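Local coordinates for F5/8 type C domain protein (Bacteroides ovatus, PDB 4ZRX) that is a putative alpha-L-fucosidase that probably hydrolyses fucosides with a TIM-barrel domain and carries a C-terminal F5/8 type C domain that may bind sugar, at residues L498-A504 and L546-F552; M514-Y518 and G536-M542. All coordinates share one frame. Residue numbers count along the deposited sequence, not the author numbering.

Contact 1 (L498-A504 and L546-F552)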
loop_
_atom_site.group_PDB
_atom_site.type_symbol
_atom_site.label_atom_id
_atom_site.label_comp_id
_atom_site.label_asym_id
_atom_site.label_seq_id
_atom_site.Cartn_x
_atom_site.Cartn_y
_atom_site.Cartn_z
ATOM N N LEU A 498 -30.545 -15.509 -24.379
ATOM C CA LEU A 498 -30.269 -14.168 -23.851
ATOM C C LEU A 498 -31.538 -13.359 -23.517
ATOM O O LEU A 498 -32.496 -13.383 -24.279
ATOM C CB LEU A 498 -29.453 -13.384 -24.864
ATOM C CG LEU A 498 -28.135 -13.989 -25.355
ATOM C CD1 LEU A 498 -27.459 -12.971 -26.238
ATOM C CD2 LEU A 498 -27.225 -14.450 -24.227
ATOM N N SER A 499 -31.548 -12.652 -22.382
ATOM C CA SER A 499 -32.581 -11.632 -22.099
ATOM C C SER A 499 -32.137 -10.194 -22.452
ATOM O O SER A 499 -32.938 -9.270 -22.483
ATOM C CB SER A 499 -33.026 -11.709 -20.626
ATOM O OG SER A 499 -31.913 -11.600 -19.745
ATOM N N SER A 500 -30.846 -9.985 -22.669
ATOM C CA SER A 500 -30.331 -8.633 -22.931
ATOM C C SER A 500 -28.874 -8.728 -23.329
ATOM O O SER A 500 -28.230 -9.783 -23.099
ATOM C CB SER A 500 -30.442 -7.735 -21.681
ATOM O OG SER A 500 -29.528 -8.153 -20.647
ATOM N N PHE A 501 -28.375 -7.650 -23.948
ATOM C CA PHE A 501 -26.952 -7.370 -24.006
ATOM C C PHE A 501 -26.752 -5.984 -23.411
ATOM O O PHE A 501 -27.679 -5.171 -23.321
ATOM C CB PHE A 501 -26.330 -7.476 -25.408
ATOM C CG PHE A 501 -26.430 -6.221 -26.260
ATOM C CD1 PHE A 501 -27.612 -5.895 -26.911
ATOM C CD2 PHE A 501 -25.356 -5.400 -26.435
ATOM C CE1 PHE A 501 -27.723 -4.780 -27.701
ATOM C CE2 PHE A 501 -25.467 -4.253 -27.244
ATOM C CZ PHE A 501 -26.674 -3.967 -27.878
ATOM N N THR A 502 -25.528 -5.738 -22.983
ATOM C CA THR A 502 -25.170 -4.449 -22.413
ATOM C C THR A 502 -23.943 -3.925 -23.152
ATOM O O THR A 502 -23.034 -4.714 -23.554
ATOM C CB THR A 502 -24.861 -4.648 -20.950
ATOM O OG1 THR A 502 -26.092 -4.980 -20.296
ATOM C CG2 THR A 502 -24.250 -3.397 -20.300
ATOM N N TYR A 503 -23.951 -2.630 -23.407
ATOM C CA TYR A 503 -22.755 -1.968 -23.912
ATOM C C TYR A 503 -22.249 -1.097 -22.762
ATOM O O TYR A 503 -23.018 -0.255 -22.256
ATOM C CB TYR A 503 -23.101 -1.122 -25.131
ATOM C CG TYR A 503 -21.946 -0.190 -25.549
ATOM C CD1 TYR A 503 -20.637 -0.680 -25.724
ATOM C CD2 TYR A 503 -22.179 1.152 -25.801
ATOM C CE1 TYR A 503 -19.577 0.179 -26.119
ATOM C CE2 TYR A 503 -21.163 1.998 -26.245
ATOM C CZ TYR A 503 -19.872 1.510 -26.403
ATOM O OH TYR A 503 -18.901 2.397 -26.803
ATOM N N ALA A 504 -20.982 -1.291 -22.361
ATOM C CA ALA A 504 -20.377 -0.575 -21.220
ATOM C C ALA A 504 -19.074 0.018 -21.703
ATOM O O ALA A 504 -18.053 -0.644 -21.658
ATOM C CB ALA A 504 -20.108 -1.520 -20.051
ATOM N N LEU A 546 -22.204 5.425 -18.679
ATOM C CA LEU A 546 -22.422 4.288 -17.807
ATOM C C LEU A 546 -23.038 3.171 -18.664
ATOM O O LEU A 546 -23.481 3.433 -19.788
ATOM C CB LEU A 546 -23.315 4.660 -16.636
ATOM C CG LEU A 546 -22.632 5.583 -15.623
ATOM C CD1 LEU A 546 -23.670 6.245 -14.694
ATOM C CD2 LEU A 546 -21.628 4.780 -14.821
ATOM N N PRO A 547 -22.983 1.922 -18.158
ATOM C CA PRO A 547 -23.449 0.790 -19.003
ATOM C C PRO A 547 -24.906 0.929 -19.374
ATOM O O PRO A 547 -25.709 1.454 -18.567
ATOM C CB PRO A 547 -23.229 -0.422 -18.081
ATOM C CG PRO A 547 -22.053 0.042 -17.166
ATOM C CD PRO A 547 -22.286 1.473 -16.921
ATOM N N GLN A 548 -25.244 0.501 -20.599
ATOM C CA GLN A 548 -26.641 0.492 -21.055
ATOM C C GLN A 548 -26.990 -0.906 -21.404
ATOM O O GLN A 548 -26.376 -1.466 -22.294
ATOM C CB GLN A 548 -26.861 1.373 -22.274
ATOM C CG GLN A 548 -26.563 2.820 -21.979
ATOM C CD GLN A 548 -27.189 3.788 -22.995
ATOM O OE1 GLN A 548 -27.884 3.389 -23.918
ATOM N NE2 GLN A 548 -26.978 5.055 -22.779
ATOM N N THR A 549 -27.981 -1.422 -20.689
ATOM C CA THR A 549 -28.497 -2.770 -20.896
ATOM C C THR A 549 -29.702 -2.678 -21.823
ATOM O O THR A 549 -30.598 -1.865 -21.598
ATOM C CB THR A 549 -28.821 -3.406 -19.514
ATOM O OG1 THR A 549 -27.598 -3.572 -18.761
ATOM C CG2 THR A 549 -29.528 -4.762 -19.685
ATOM N N VAL A 550 -29.650 -3.411 -22.936
ATOM C CA VAL A 550 -30.754 -3.423 -23.935
ATOM C C VAL A 550 -31.543 -4.664 -23.666
ATOM O O VAL A 550 -31.046 -5.762 -23.915
ATOM C CB VAL A 550 -30.179 -3.451 -25.362
ATOM C CG1 VAL A 550 -31.283 -3.598 -26.401
ATOM C CG2 VAL A 550 -29.362 -2.149 -25.548
ATOM N N ALA A 551 -32.750 -4.478 -23.123
ATOM C CA ALA A 551 -33.609 -5.560 -22.728
ATOM C C ALA A 551 -34.290 -6.003 -24.032
ATOM O O ALA A 551 -34.829 -5.171 -24.767
ATOM C CB ALA A 551 -34.638 -5.098 -21.699
ATOM N N PHE A 552 -34.237 -7.289 -24.314
ATOM C CA PHE A 552 -34.911 -7.825 -25.523
ATOM C C PHE A 552 -36.400 -8.030 -25.253
ATOM O O PHE A 552 -36.788 -8.424 -24.149
ATOM C CB PHE A 552 -34.232 -9.135 -25.951
ATOM C CG PHE A 552 -32.751 -8.983 -26.289
ATOM C CD1 PHE A 552 -32.237 -7.806 -26.832
ATOM C CD2 PHE A 552 -31.883 -10.046 -26.089
ATOM C CE1 PHE A 552 -30.903 -7.699 -27.166
ATOM C CE2 PHE A 552 -30.551 -9.930 -26.411
ATOM C CZ PHE A 552 -30.067 -8.745 -26.961
HETATM O O HOH W 1 -35.499 -9.276 -22.068
#
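Strands 500-503 and 548-552 lie side by side as an antiparallel pair, their axes 4.5 Å apart at closest approach, in one of the two sheets of the F5/8 type C beta-sandwich. Side chains alternate between two faces. On the face of F501, Y503, Q548 and V550 the relief is deep. The F501 ring leans across its own strand's edge until CE1 lies 3.6 Å from CB of V550, while its CD1 meets CZ of F552 at 3.8 Å, so V550 and F552 together form a hollow against the CD1-CE1 side of the phenyl. F552 itself swings back over the corner the chain turns at S499: S500 CA sits over the ring face, 3.9 Å from its centroid, a CH-pi contact, and L498 CB lies 3.9 Å from F552 CE2. The ring thus covers the backbone of S500, whose short side chain turns to the other face. That face is shallower. Small residues suit it: S500, T502, T549 and A551 leave little relief, and P547 CG lies 3.8 Å from A504 CB at the end of the pair. Beyond the segments, F501 stacks on F520. Backbone bonds hold the register, with V550 N to F501 O at 2.7 Å, Q548 N to Y503 O at 2.9 Å and F552 N to S499 O at 3.0 Å. The F501 face is thus mainly apolar, its polar ends bonded outward: Y503 OH accepts from A515 N, and Q548 NE2 bonds S539 O. On the other, small side chains leave room for T502 OG1 and T549 OG1 to share one short hydrogen bond, 2.6 Å.

Contact 2 (M514-Y518 and G536-M542); sequences MAFRY and GEFSNIM
The Y518 ring is held between a glycine and a second ring: G536 CA lies over one face, 3.8 Å from the centroid, and F538 makes an offset stack on the opposite face, with centroids 4.2 Å apart and planes at 21°. Y518 takes chi1 p, F538 m. The setting is the F5/8 type C beta-sandwich, where residues 514-518 lead into strand 517-523, while the segment 536-542 is an irregular loop. F516 and R517 both face T566 of strand 560-566, a classic beta bulge; F516 has phi/psi -130/-65. Align F516 with F538, R517 with E537 and Y518 with G536. The one beta bridge, R517 with E537 (CA-CA 4.6 Å), is framed by two backbone bonds: F538 N to F516 O, 2.8 Å, and Y518 N to G536 O, 2.9 Å. G536 takes positive phi (79/8), which favours glycine. F538 centres an inverse gamma turn and begins a type II turn to I541, closed by I541 N to F538 O at 3.1 Å; N540, at phi/psi 67/14, suits its third position. F516 (chi1 t) lays its ring beneath selenomethionine M542, whose CE is 4.1 Å from the centroid, while F516 CE1 touches E537 CG at 3.4 Å. Flexible, apolar M514, also selenomethionine, extends to I541, CE to CG1 3.8 Å. On the outer side the long R517 arm forms a salt bridge, NH1 2.7 Å from E537 OE1, and S539 OG donates to E537 OE2 at 2.6 Å, so the carboxylate serves two partners. A water bridges Y518 OH and E537 O, 2.7 Å from each.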
loop_
_atom_site.group_PDB
_atom_site.type_symbol
_atom_site.label_atom_id
_atom_site.label_comp_id
_atom_site.label_asym_id
_atom_site.label_seq_id
_atom_site.Cartn_x
_atom_site.Cartn_y
_atom_site.Cartn_z
HETATM N N MSE A 514 -16.805 5.899 -29.351
HETATM C CA MSE A 514 -17.819 5.050 -28.693
HETATM C C MSE A 514 -19.007 4.764 -29.612
HETATM O O MSE A 514 -19.284 5.541 -30.534
HETATM C CB MSE A 514 -18.318 5.707 -27.405
HETATM C CG MSE A 514 -19.172 6.964 -27.609
HETATM SE SE MSE A 514 -19.281 7.998 -25.963
HETATM C CE MSE A 514 -19.576 6.505 -24.668
ATOM N N ALA A 515 -19.704 3.659 -29.346
ATOM C CA ALA A 515 -20.924 3.337 -30.091
ATOM C C ALA A 515 -22.082 4.235 -29.666
ATOM O O ALA A 515 -22.264 4.525 -28.456
ATOM C CB ALA A 515 -21.299 1.899 -29.889
ATOM N N PHE A 516 -22.892 4.619 -30.651
ATOM C CA PHE A 516 -24.106 5.379 -30.426
ATOM C C PHE A 516 -25.302 4.727 -31.165
ATOM O O PHE A 516 -26.257 4.266 -30.521
ATOM C CB PHE A 516 -23.901 6.825 -30.854
ATOM C CG PHE A 516 -25.129 7.681 -30.745
ATOM C CD1 PHE A 516 -25.903 7.688 -29.565
ATOM C CD2 PHE A 516 -25.527 8.493 -31.837
ATOM C CE1 PHE A 516 -27.049 8.502 -29.466
ATOM C CE2 PHE A 516 -26.663 9.321 -31.733
ATOM C CZ PHE A 516 -27.427 9.319 -30.567
ATOM N N ARG A 517 -25.240 4.726 -32.491
ATOM C CA ARG A 517 -26.262 4.029 -33.301
ATOM C C ARG A 517 -25.787 2.598 -33.529
ATOM O O ARG A 517 -24.606 2.374 -33.798
ATOM C CB ARG A 517 -26.504 4.742 -34.636
ATOM C CG ARG A 517 -26.923 6.184 -34.461
ATOM C CD ARG A 517 -27.762 6.735 -35.638
ATOM N NE ARG A 517 -28.289 8.068 -35.297
ATOM C CZ ARG A 517 -29.284 8.322 -34.431
ATOM N NH1 ARG A 517 -29.932 7.340 -33.797
ATOM N NH2 ARG A 517 -29.639 9.581 -34.185
ATOM N N TYR A 518 -26.672 1.619 -33.383
ATOM C CA TYR A 518 -26.223 0.260 -33.475
ATOM C C TYR A 518 -27.280 -0.669 -34.026
ATOM O O TYR A 518 -28.462 -0.326 -34.042
ATOM C CB TYR A 518 -25.798 -0.251 -32.088
ATOM C CG TYR A 518 -26.956 -0.441 -31.180
ATOM C CD1 TYR A 518 -27.671 -1.652 -31.158
ATOM C CD2 TYR A 518 -27.376 0.575 -30.352
ATOM C CE1 TYR A 518 -28.817 -1.814 -30.348
ATOM C CE2 TYR A 518 -28.499 0.416 -29.541
ATOM C CZ TYR A 518 -29.204 -0.778 -29.537
ATOM O OH TYR A 518 -30.304 -0.918 -28.715
ATOM N N GLY A 536 -31.898 0.783 -31.374
ATOM C CA GLY A 536 -30.793 1.149 -32.264
ATOM C C GLY A 536 -30.025 2.405 -31.870
ATOM O O GLY A 536 -29.177 2.892 -32.650
ATOM N N GLU A 537 -30.331 2.925 -30.675
ATOM C CA GLU A 537 -29.657 4.103 -30.157
ATOM C C GLU A 537 -29.350 3.905 -28.683
ATOM O O GLU A 537 -30.237 3.549 -27.880
ATOM C CB GLU A 537 -30.509 5.330 -30.349
ATOM C CG GLU A 537 -29.794 6.629 -30.033
ATOM C CD GLU A 537 -30.728 7.811 -30.218
ATOM O OE1 GLU A 537 -30.886 8.211 -31.399
ATOM O OE2 GLU A 537 -31.282 8.316 -29.194
ATOM N N PHE A 538 -28.075 4.089 -28.345
ATOM C CA PHE A 538 -27.661 4.104 -26.936
ATOM C C PHE A 538 -27.856 5.537 -26.501
ATOM O O PHE A 538 -26.917 6.355 -26.523
ATOM C CB PHE A 538 -26.198 3.716 -26.807
ATOM C CG PHE A 538 -25.904 2.275 -27.099
ATOM C CD1 PHE A 538 -26.582 1.260 -26.426
ATOM C CD2 PHE A 538 -24.928 1.936 -28.033
ATOM C CE1 PHE A 538 -26.281 -0.078 -26.694
ATOM C CE2 PHE A 538 -24.628 0.605 -28.306
ATOM C CZ PHE A 538 -25.323 -0.411 -27.642
ATOM N N SER A 539 -29.109 5.867 -26.193
ATOM C CA SER A 539 -29.483 7.261 -26.052
ATOM C C SER A 539 -28.684 7.921 -24.927
ATOM O O SER A 539 -28.506 7.321 -23.857
ATOM C CB SER A 539 -30.975 7.418 -25.816
ATOM O OG SER A 539 -31.641 7.017 -27.012
ATOM N N ASN A 540 -28.172 9.106 -25.247
ATOM C CA ASN A 540 -27.439 9.971 -24.324
ATOM C C ASN A 540 -26.090 9.433 -23.857
ATOM O O ASN A 540 -25.483 9.976 -22.914
ATOM C CB ASN A 540 -28.330 10.309 -23.118
ATOM C CG ASN A 540 -27.908 11.590 -22.412
ATOM O OD1 ASN A 540 -27.598 12.628 -23.035
ATOM N ND2 ASN A 540 -27.907 11.523 -21.080
ATOM N N ILE A 541 -25.580 8.390 -24.528
ATOM C CA ILE A 541 -24.342 7.737 -24.041
ATOM C C ILE A 541 -23.131 8.672 -24.055
ATOM O O ILE A 541 -22.248 8.548 -23.225
ATOM C CB ILE A 541 -24.053 6.451 -24.808
ATOM C CG1 ILE A 541 -23.160 5.541 -23.934
ATOM C CG2 ILE A 541 -23.547 6.771 -26.240
ATOM C CD1 ILE A 541 -23.423 4.131 -24.152
HETATM N N MSE A 542 -23.132 9.626 -24.981
HETATM C CA MSE A 542 -22.056 10.580 -25.143
HETATM C C MSE A 542 -22.069 11.636 -24.040
HETATM O O MSE A 542 -21.116 12.362 -23.911
HETATM C CB MSE A 542 -22.083 11.217 -26.560
HETATM C CG MSE A 542 -23.109 12.327 -26.779
HETATM SE SE MSE A 542 -24.992 11.700 -26.906
HETATM C CE MSE A 542 -25.197 12.081 -28.870
HETATM O O HOH W 2 -30.709 1.039 -26.964
#

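In the fold
Contacts 1 and 2, with centres about 12 Å apart, belong to the same F5/8 type C beta-sandwich: 514-518 and 536-542 lie along the chain between the strands that contact 1 pairs. They join directly. Q548 NE2 probably bonds S539 O at 2.9 Å, and Y503 OH lies 3.0 Å from A515 N, a probable hydrogen bond, so a residue of each strand in contact 1 holds a segment of contact 2. Apolar contacts complete the join, with F538 touching F501, Y503 and V550, and I541 touching Y503. The contact centres lie about 36 and 39 Å from the centre of the chain, within the C-terminal domain rather than the TIM-barrel domain.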